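PDB 3BTV: Galactose/lactose metabolism regulatory protein GAL80 from Saccharomyces cerevisiae, which binds the transcriptional activator GAL4 and so represses the lactose and galactose metabolic genes of yeast while no inducing sugar is present. Local coordinates for residues P108-S113 against K140-R145; Y121-W126 against Q148-L153. The protein carries 1 engineered substitution. All coordinates share one frame; numbering follows the deposited sequence.

Contact 1 (P108-S113 against K140-R145); sequences PLLEFS and KAAAER
Ser113 OG is the best-held polar atom here, gripped by two N-H groups of one arginine: a short bond from Arg145 NE at 2.7 Å and a weak one from Arg145 NH2. The stronger of the two is bent, with 136° at the hydrogen, and the hydroxyl oxygen lies tilted out of the guanidinium plane. NH2 makes its better bond to the carbonyl oxygen of the same residue, Arg145 NH2 to Ser113 O at 3.0 Å; this oxygen lies close to the guanidinium plane, while the nitrogen sits well above the plane of the carbonyl. Arg145 therefore holds Ser113 side-on, through NE and one terminal nitrogen, which fixes the rotation of the guanidinium. Its chain leaves with CG anti to the backbone N (chi1 178°) and bends at chi2, crossing Leu110 obliquely on the way. The aliphatic part of the arginine is used too, since Leu110 CD2 packs 3.7 Å from Arg145 CG. The other branch of the leucine meets the helix itself: Leu110 CD1 lies 3.7 Å from Ala141 CB and 3.5 Å from the backbone N of Ala142. The small alanine side chains probably help the leucine to come this close to the main chain. An alanine in place of Arg145 would lose the side-on grip on Ser113 and the packing against Leu110 CD2, and would probably loosen the join between the two helix ends. The backbone departs from helical angles at Glu144, just past helix 132-143, so the arginine reaches across from just beyond that helix to the C-terminal end of helix 102-112. Leu119, in a loop, touches both Ser113 and Arg145, while Leu109 turns to strand 92-95 and Phe112 packs on helix 81-86.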
ATOM      1  N   PRO B 108     -19.564  18.470  31.798  1.00 85.10           N
ATOM      2  CA  PRO B 108     -20.502  19.225  32.638  1.00 83.74           C
ATOM      3  C   PRO B 108     -21.935  19.019  32.171  1.00 82.56           C
ATOM      4  O   PRO B 108     -22.848  18.903  32.985  1.00 88.52           O
ATOM      5  CB  PRO B 108     -20.086  20.684  32.407  1.00 98.55           C
ATOM      6  CG  PRO B 108     -18.679  20.615  31.884  1.00 87.62           C
ATOM      7  CD  PRO B 108     -18.620  19.354  31.090  1.00 92.39           C
ATOM      8  N   LEU B 109     -22.123  18.981  30.857  1.00 78.47           N
ATOM      9  CA  LEU B 109     -23.444  18.772  30.276  1.00 85.60           C
ATOM     10  C   LEU B 109     -24.064  17.468  30.782  1.00 70.62           C
ATOM     11  O   LEU B 109     -25.215  17.438  31.203  1.00 86.64           O
ATOM     12  CB  LEU B 109     -23.347  18.760  28.743  1.00 70.30           C
ATOM     13  CG  LEU B 109     -24.647  18.733  27.927  1.00 96.02           C
ATOM     14  CD1 LEU B 109     -24.426  19.343  26.551  1.00 88.11           C
ATOM     15  CD2 LEU B 109     -25.191  17.315  27.800  1.00102.65           C
ATOM     16  N   LEU B 110     -23.292  16.386  30.727  1.00 78.17           N
ATOM     17  CA  LEU B 110     -23.778  15.097  31.202  1.00 73.14           C
ATOM     18  C   LEU B 110     -24.141  15.175  32.679  1.00 84.43           C
ATOM     19  O   LEU B 110     -25.086  14.527  33.132  1.00101.26           O
ATOM     20  CB  LEU B 110     -22.732  14.009  30.982  1.00 71.24           C
ATOM     21  CG  LEU B 110     -22.741  13.344  29.610  1.00 78.89           C
ATOM     22  CD1 LEU B 110     -21.518  12.475  29.444  1.00 71.50           C
ATOM     23  CD2 LEU B 110     -24.022  12.530  29.424  1.00 79.03           C
ATOM     24  N   GLU B 111     -23.392  15.974  33.430  1.00 85.13           N
ATOM     25  CA  GLU B 111     -23.665  16.123  34.853  1.00 81.18           C
ATOM     26  C   GLU B 111     -24.974  16.866  35.098  1.00 92.77           C
ATOM     27  O   GLU B 111     -25.814  16.400  35.866  1.00102.66           O
ATOM     28  CB  GLU B 111     -22.502  16.809  35.570  1.00 91.56           C
ATOM     29  CG  GLU B 111     -22.596  16.745  37.088  1.00 94.55           C
ATOM     30  CD  GLU B 111     -22.499  15.325  37.624  1.00113.39           C
ATOM     31  OE1 GLU B 111     -22.269  14.399  36.817  1.00121.54           O
ATOM     32  OE2 GLU B 111     -22.649  15.135  38.852  1.00124.34           O
ATOM     33  N   PHE B 112     -25.149  18.017  34.448  1.00101.04           N
ATOM     34  CA  PHE B 112     -26.393  18.777  34.573  1.00100.14           C
ATOM     35  C   PHE B 112     -27.546  17.969  33.984  1.00 85.54           C
ATOM     36  O   PHE B 112     -28.700  18.119  34.382  1.00101.10           O
ATOM     37  CB  PHE B 112     -26.295  20.122  33.846  1.00112.19           C
ATOM     38  CG  PHE B 112     -25.226  21.037  34.382  1.00120.58           C
ATOM     39  CD1 PHE B 112     -24.151  21.408  33.587  1.00108.88           C
ATOM     40  CD2 PHE B 112     -25.303  21.536  35.675  1.00119.59           C
ATOM     41  CE1 PHE B 112     -23.167  22.254  34.073  1.00114.48           C
ATOM     42  CE2 PHE B 112     -24.325  22.381  36.168  1.00111.06           C
ATOM     43  CZ  PHE B 112     -23.257  22.741  35.367  1.00113.89           C
ATOM     44  N   SER B 113     -27.209  17.116  33.020  1.00 85.62           N
ATOM     45  CA  SER B 113     -28.177  16.257  32.349  1.00 79.01           C
ATOM     46  C   SER B 113     -29.046  15.483  33.332  1.00101.98           C
ATOM     47  O   SER B 113     -30.151  15.051  32.995  1.00 93.97           O
ATOM     48  CB  SER B 113     -27.443  15.263  31.448  1.00 80.79           C
ATOM     49  OG  SER B 113     -28.216  14.092  31.251  1.00109.20           O
ATOM     50  N   LYS B 140     -17.215   6.746  29.760  1.00 72.21           N
ATOM     51  CA  LYS B 140     -17.547   6.418  31.140  1.00 63.67           C
ATOM     52  C   LYS B 140     -18.668   7.307  31.678  1.00 75.75           C
ATOM     53  O   LYS B 140     -19.654   6.807  32.217  1.00 86.24           O
ATOM     54  CB  LYS B 140     -16.299   6.508  32.024  1.00 79.38           C
ATOM     55  CG  LYS B 140     -16.444   5.834  33.387  1.00 95.61           C
ATOM     56  CD  LYS B 140     -15.347   6.272  34.351  1.00104.75           C
ATOM     57  CE  LYS B 140     -13.979   6.268  33.678  1.00131.64           C
ATOM     58  NZ  LYS B 140     -13.569   4.921  33.179  1.00132.64           N
ATOM     59  N   ALA B 141     -18.535   8.620  31.520  1.00 74.68           N
ATOM     60  CA  ALA B 141     -19.571   9.537  31.999  1.00 74.49           C
ATOM     61  C   ALA B 141     -20.912   9.318  31.284  1.00 76.71           C
ATOM     62  O   ALA B 141     -21.975   9.409  31.899  1.00 81.96           O
ATOM     63  CB  ALA B 141     -19.116  10.988  31.869  1.00 80.69           C
ATOM     64  N   ALA B 142     -20.867   9.029  29.986  1.00 76.97           N
ATOM     65  CA  ALA B 142     -22.095   8.772  29.241  1.00 75.95           C
ATOM     66  C   ALA B 142     -22.739   7.477  29.719  1.00 77.47           C
ATOM     67  O   ALA B 142     -23.940   7.420  29.971  1.00 82.72           O
ATOM     68  CB  ALA B 142     -21.812   8.699  27.746  1.00 62.44           C
ATOM     69  N   ALA B 143     -21.928   6.435  29.837  1.00 74.82           N
ATOM     70  CA  ALA B 143     -22.417   5.135  30.275  1.00 78.14           C
ATOM     71  C   ALA B 143     -23.018   5.212  31.676  1.00 80.69           C
ATOM     72  O   ALA B 143     -24.129   4.735  31.905  1.00 99.62           O
ATOM     73  CB  ALA B 143     -21.297   4.098  30.212  1.00 73.71           C
ATOM     74  N   GLU B 144     -22.301   5.831  32.609  1.00 93.14           N
ATOM     75  CA  GLU B 144     -22.826   5.992  33.964  1.00 94.61           C
ATOM     76  C   GLU B 144     -23.955   7.019  33.997  1.00 87.92           C
ATOM     77  O   GLU B 144     -24.437   7.397  35.062  1.00 99.32           O
ATOM     78  CB  GLU B 144     -21.716   6.360  34.958  1.00118.60           C
ATOM     79  CG  GLU B 144     -20.990   7.662  34.658  1.00147.81           C
ATOM     80  CD  GLU B 144     -19.843   7.921  35.621  1.00163.29           C
ATOM     81  OE1 GLU B 144     -20.084   7.925  36.845  1.00169.14           O
ATOM     82  OE2 GLU B 144     -18.701   8.125  35.155  1.00168.73           O
ATOM     83  N   ARG B 145     -24.369   7.468  32.818  1.00 92.92           N
ATOM     84  CA  ARG B 145     -25.502   8.377  32.701  1.00 98.29           C
ATOM     85  C   ARG B 145     -26.731   7.613  32.218  1.00 85.47           C
ATOM     86  O   ARG B 145     -27.862   8.045  32.422  1.00 86.91           O
ATOM     87  CB  ARG B 145     -25.183   9.530  31.743  1.00 99.31           C
ATOM     88  CG  ARG B 145     -26.341  10.501  31.536  1.00 85.95           C
ATOM     89  CD  ARG B 145     -26.891  10.996  32.870  1.00 78.02           C
ATOM     90  NE  ARG B 145     -28.094  11.807  32.695  1.00 90.42           N
ATOM     91  CZ  ARG B 145     -29.331  11.321  32.640  1.00 95.74           C
ATOM     92  NH1 ARG B 145     -29.538  10.016  32.739  1.00 83.90           N
ATOM     93  NH2 ARG B 145     -30.362  12.143  32.485  1.00 91.03           N
TER

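Contact 2 (Y121-W126 against Q148-L153); sequences YLFVEW and QTIISL
The Phe123 ring carries Ile150 CG2 over one face, a CH-pi contact 4.2 Å from the ring centroid and offset toward the rim, with the backbone N of Ser152 at its edge. Trp126 is met similarly: Leu153 CD2 lies over one face of the indole, 3.9 Å from Trp126 CG, and Ile151 CG1 stands at the edge. These contacts form across two neighbouring parallel strands of the Rossmann-fold sheet and just past their ends, the pair being joined by helix 132-143 in a beta-alpha-beta unit. Tyr121, Phe123 and Ile150 share a face with helix 363-380, where Tyr121 OH bonds to His379 ND1; Leu122, Val124, Thr149 and Ile151 point to the other. Trp126 NE1 bonds to Thr211 O, and Glu125 OE2 accepts from Trp34 and His39. Four backbone bonds alternate between the strands, beginning with Leu122 N to Gln148 O at 2.9 Å and Ile150 N to Leu122 O at 2.7 Å. Val124 N to Ile150 O is the straightest, 173° at the hydrogen. After Ser152 N has bonded to Val124 O, the chain turns: Ser152 centres an inverse gamma turn, with a weak 2.8 Å bond from Leu153 N back to Ile151 O.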
ATOM      1  N   TYR B 121     -31.109  10.274  24.561  1.00 76.49           N
ATOM      2  CA  TYR B 121     -30.084  10.171  23.537  1.00 62.79           C
ATOM      3  C   TYR B 121     -29.015  11.241  23.607  1.00 63.92           C
ATOM      4  O   TYR B 121     -29.306  12.415  23.841  1.00 74.11           O
ATOM      5  CB  TYR B 121     -30.726  10.210  22.152  1.00 62.59           C
ATOM      6  CG  TYR B 121     -31.744   9.123  21.917  1.00 81.72           C
ATOM      7  CD1 TYR B 121     -33.106   9.404  21.935  1.00 86.71           C
ATOM      8  CD2 TYR B 121     -31.348   7.814  21.682  1.00 91.72           C
ATOM      9  CE1 TYR B 121     -34.044   8.409  21.719  1.00 82.77           C
ATOM     10  CE2 TYR B 121     -32.276   6.813  21.467  1.00 96.84           C
ATOM     11  CZ  TYR B 121     -33.622   7.115  21.487  1.00 98.97           C
ATOM     12  OH  TYR B 121     -34.543   6.116  21.274  1.00106.80           O
ATOM     13  N   LEU B 122     -27.775  10.822  23.379  1.00 61.62           N
ATOM     14  CA  LEU B 122     -26.670  11.756  23.211  1.00 65.91           C
ATOM     15  C   LEU B 122     -25.968  11.493  21.887  1.00 60.29           C
ATOM     16  O   LEU B 122     -25.459  10.396  21.642  1.00 64.10           O
ATOM     17  CB  LEU B 122     -25.672  11.659  24.363  1.00 62.67           C
ATOM     18  CG  LEU B 122     -24.433  12.539  24.170  1.00 72.80           C
ATOM     19  CD1 LEU B 122     -24.831  14.020  24.140  1.00 63.35           C
ATOM     20  CD2 LEU B 122     -23.403  12.272  25.265  1.00 70.90           C
ATOM     21  N   PHE B 123     -25.944  12.509  21.037  1.00 61.74           N
ATOM     22  CA  PHE B 123     -25.412  12.386  19.687  1.00 52.92           C
ATOM     23  C   PHE B 123     -24.169  13.264  19.582  1.00 61.59           C
ATOM     24  O   PHE B 123     -24.254  14.483  19.750  1.00 64.29           O
ATOM     25  CB  PHE B 123     -26.481  12.864  18.702  1.00 64.54           C
ATOM     26  CG  PHE B 123     -26.167  12.586  17.256  1.00 55.25           C
ATOM     27  CD1 PHE B 123     -27.139  12.779  16.284  1.00 61.80           C
ATOM     28  CD2 PHE B 123     -24.921  12.141  16.865  1.00 69.68           C
ATOM     29  CE1 PHE B 123     -26.871  12.530  14.949  1.00 56.39           C
ATOM     30  CE2 PHE B 123     -24.647  11.885  15.528  1.00 70.13           C
ATOM     31  CZ  PHE B 123     -25.618  12.083  14.571  1.00 56.51           C
ATOM     32  N   VAL B 124     -23.017  12.647  19.315  1.00 59.84           N
ATOM     33  CA  VAL B 124     -21.758  13.388  19.194  1.00 48.24           C
ATOM     34  C   VAL B 124     -21.102  13.116  17.857  1.00 52.76           C
ATOM     35  O   VAL B 124     -21.179  12.005  17.340  1.00 63.20           O
ATOM     36  CB  VAL B 124     -20.766  13.042  20.341  1.00 58.72           C
ATOM     37  CG1 VAL B 124     -19.499  13.888  20.243  1.00 57.98           C
ATOM     38  CG2 VAL B 124     -21.432  13.256  21.708  1.00 54.40           C
ATOM     39  N   GLU B 125     -20.450  14.124  17.294  1.00 56.68           N
ATOM     40  CA  GLU B 125     -19.722  13.930  16.046  1.00 48.98           C
ATOM     41  C   GLU B 125     -18.358  13.304  16.263  1.00 54.02           C
ATOM     42  O   GLU B 125     -17.779  13.420  17.339  1.00 62.34           O
ATOM     43  CB  GLU B 125     -19.584  15.251  15.303  1.00 58.04           C
ATOM     44  CG  GLU B 125     -20.894  15.706  14.708  1.00 71.06           C
ATOM     45  CD  GLU B 125     -20.716  16.863  13.765  1.00 97.10           C
ATOM     46  OE1 GLU B 125     -20.025  17.831  14.157  1.00 78.47           O
ATOM     47  OE2 GLU B 125     -21.259  16.801  12.637  1.00111.98           O
ATOM     48  N   TRP B 126     -17.870  12.608  15.242  1.00 47.17           N
ATOM     49  CA  TRP B 126     -16.503  12.099  15.238  1.00 47.97           C
ATOM     50  C   TRP B 126     -15.595  13.264  14.862  1.00 65.32           C
ATOM     51  O   TRP B 126     -15.932  14.025  13.962  1.00 60.98           O
ATOM     52  CB  TRP B 126     -16.354  10.952  14.232  1.00 42.01           C
ATOM     53  CG  TRP B 126     -14.947  10.438  14.154  1.00 44.66           C
ATOM     54  CD1 TRP B 126     -14.027  10.733  13.203  1.00 42.62           C
ATOM     55  CD2 TRP B 126     -14.295   9.575  15.092  1.00 44.90           C
ATOM     56  NE1 TRP B 126     -12.842  10.112  13.485  1.00 50.61           N
ATOM     57  CE2 TRP B 126     -12.978   9.394  14.645  1.00 49.54           C
ATOM     58  CE3 TRP B 126     -14.696   8.948  16.276  1.00 52.40           C
ATOM     59  CZ2 TRP B 126     -12.055   8.594  15.325  1.00 50.21           C
ATOM     60  CZ3 TRP B 126     -13.784   8.153  16.948  1.00 43.75           C
ATOM     61  CH2 TRP B 126     -12.477   7.990  16.478  1.00 51.37           C
ATOM     62  N   GLN B 148     -28.701   6.377  25.738  1.00 70.05           N
ATOM     63  CA  GLN B 148     -28.210   5.748  24.524  1.00 69.79           C
ATOM     64  C   GLN B 148     -27.381   6.771  23.770  1.00 66.62           C
ATOM     65  O   GLN B 148     -27.792   7.929  23.630  1.00 78.26           O
ATOM     66  CB  GLN B 148     -29.358   5.267  23.643  1.00 69.86           C
ATOM     67  CG  GLN B 148     -28.901   4.769  22.287  1.00 68.56           C
ATOM     68  CD  GLN B 148     -28.144   3.462  22.373  1.00 83.41           C
ATOM     69  OE1 GLN B 148     -26.950   3.392  22.067  1.00 72.55           O
ATOM     70  NE2 GLN B 148     -28.836   2.415  22.798  1.00 65.42           N
ATOM     71  N   THR B 149     -26.217   6.348  23.289  1.00 69.98           N
ATOM     72  CA  THR B 149     -25.317   7.265  22.608  1.00 65.11           C
ATOM     73  C   THR B 149     -25.225   6.981  21.112  1.00 65.24           C
ATOM     74  O   THR B 149     -25.392   5.845  20.663  1.00 62.77           O
ATOM     75  CB  THR B 149     -23.898   7.235  23.214  1.00 70.90           C
ATOM     76  OG1 THR B 149     -23.242   6.017  22.847  1.00 69.12           O
ATOM     77  CG2 THR B 149     -23.948   7.351  24.738  1.00 66.92           C
ATOM     78  N   ILE B 150     -24.966   8.034  20.346  1.00 65.05           N
ATOM     79  CA  ILE B 150     -24.733   7.916  18.913  1.00 58.44           C
ATOM     80  C   ILE B 150     -23.451   8.666  18.560  1.00 50.85           C
ATOM     81  O   ILE B 150     -23.214   9.763  19.065  1.00 63.09           O
ATOM     82  CB  ILE B 150     -25.909   8.503  18.100  1.00 52.96           C
ATOM     83  CG1 ILE B 150     -27.248   7.934  18.578  1.00 49.31           C
ATOM     84  CG2 ILE B 150     -25.732   8.248  16.599  1.00 50.88           C
ATOM     85  CD1 ILE B 150     -28.166   8.949  19.291  1.00 50.62           C
ATOM     86  N   ILE B 151     -22.616   8.071  17.713  1.00 50.70           N
ATOM     87  CA  ILE B 151     -21.468   8.782  17.161  1.00 43.58           C
ATOM     88  C   ILE B 151     -21.716   8.996  15.670  1.00 52.84           C
ATOM     89  O   ILE B 151     -22.235   8.110  14.995  1.00 57.78           O
ATOM     90  CB  ILE B 151     -20.131   8.009  17.363  1.00 49.91           C
ATOM     91  CG1 ILE B 151     -18.927   8.870  16.958  1.00 52.84           C
ATOM     92  CG2 ILE B 151     -20.115   6.706  16.574  1.00 50.08           C
ATOM     93  CD1 ILE B 151     -18.595   9.981  17.985  1.00 49.32           C
ATOM     94  N   SER B 152     -21.340  10.163  15.158  1.00 51.41           N
ATOM     95  CA  SER B 152     -21.513  10.461  13.742  1.00 42.80           C
ATOM     96  C   SER B 152     -20.468   9.780  12.846  1.00 46.70           C
ATOM     97  O   SER B 152     -19.636  10.446  12.225  1.00 57.19           O
ATOM     98  CB  SER B 152     -21.489  11.967  13.505  1.00 62.57           C
ATOM     99  OG  SER B 152     -21.962  12.266  12.203  1.00 62.76           O
ATOM    100  N   LEU B 153     -20.508   8.454  12.785  1.00 47.28           N
ATOM    101  CA  LEU B 153     -19.726   7.715  11.790  1.00 38.84           C
ATOM    102  C   LEU B 153     -20.671   7.429  10.609  1.00 41.93           C
ATOM    103  O   LEU B 153     -20.948   6.278  10.275  1.00 44.54           O
ATOM    104  CB  LEU B 153     -19.158   6.423  12.384  1.00 39.98           C
ATOM    105  CG  LEU B 153     -18.023   6.609  13.415  1.00 58.72           C
ATOM    106  CD1 LEU B 153     -17.628   5.290  14.076  1.00 47.48           C
ATOM    107  CD2 LEU B 153     -16.791   7.244  12.779  1.00 47.57           C
TER

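How the contacts relate
Contacts 1 and 2 lie about 13 Å apart, centre to centre, within the Rossmann-fold domain. Their segments alternate along the chain: helix 102-112, strand 121-125, helix 132-143, strand 148-152. Contact 1 thus joins two successive helices and contact 2 the strands that follow them, the last two of the parallel sheet, with 148-152 at its edge within this chain. The layers touch directly, Leu110 CD2 on Leu122 CD2 at 4.2 Å and Ala142 CB on Thr149 CG2 at 3.9 Å. Together they make up the 148-152 edge of the parallel sheet and part of its helical layer, in the type of nucleotide-binding domain that this repressor shares with oxidoreductases.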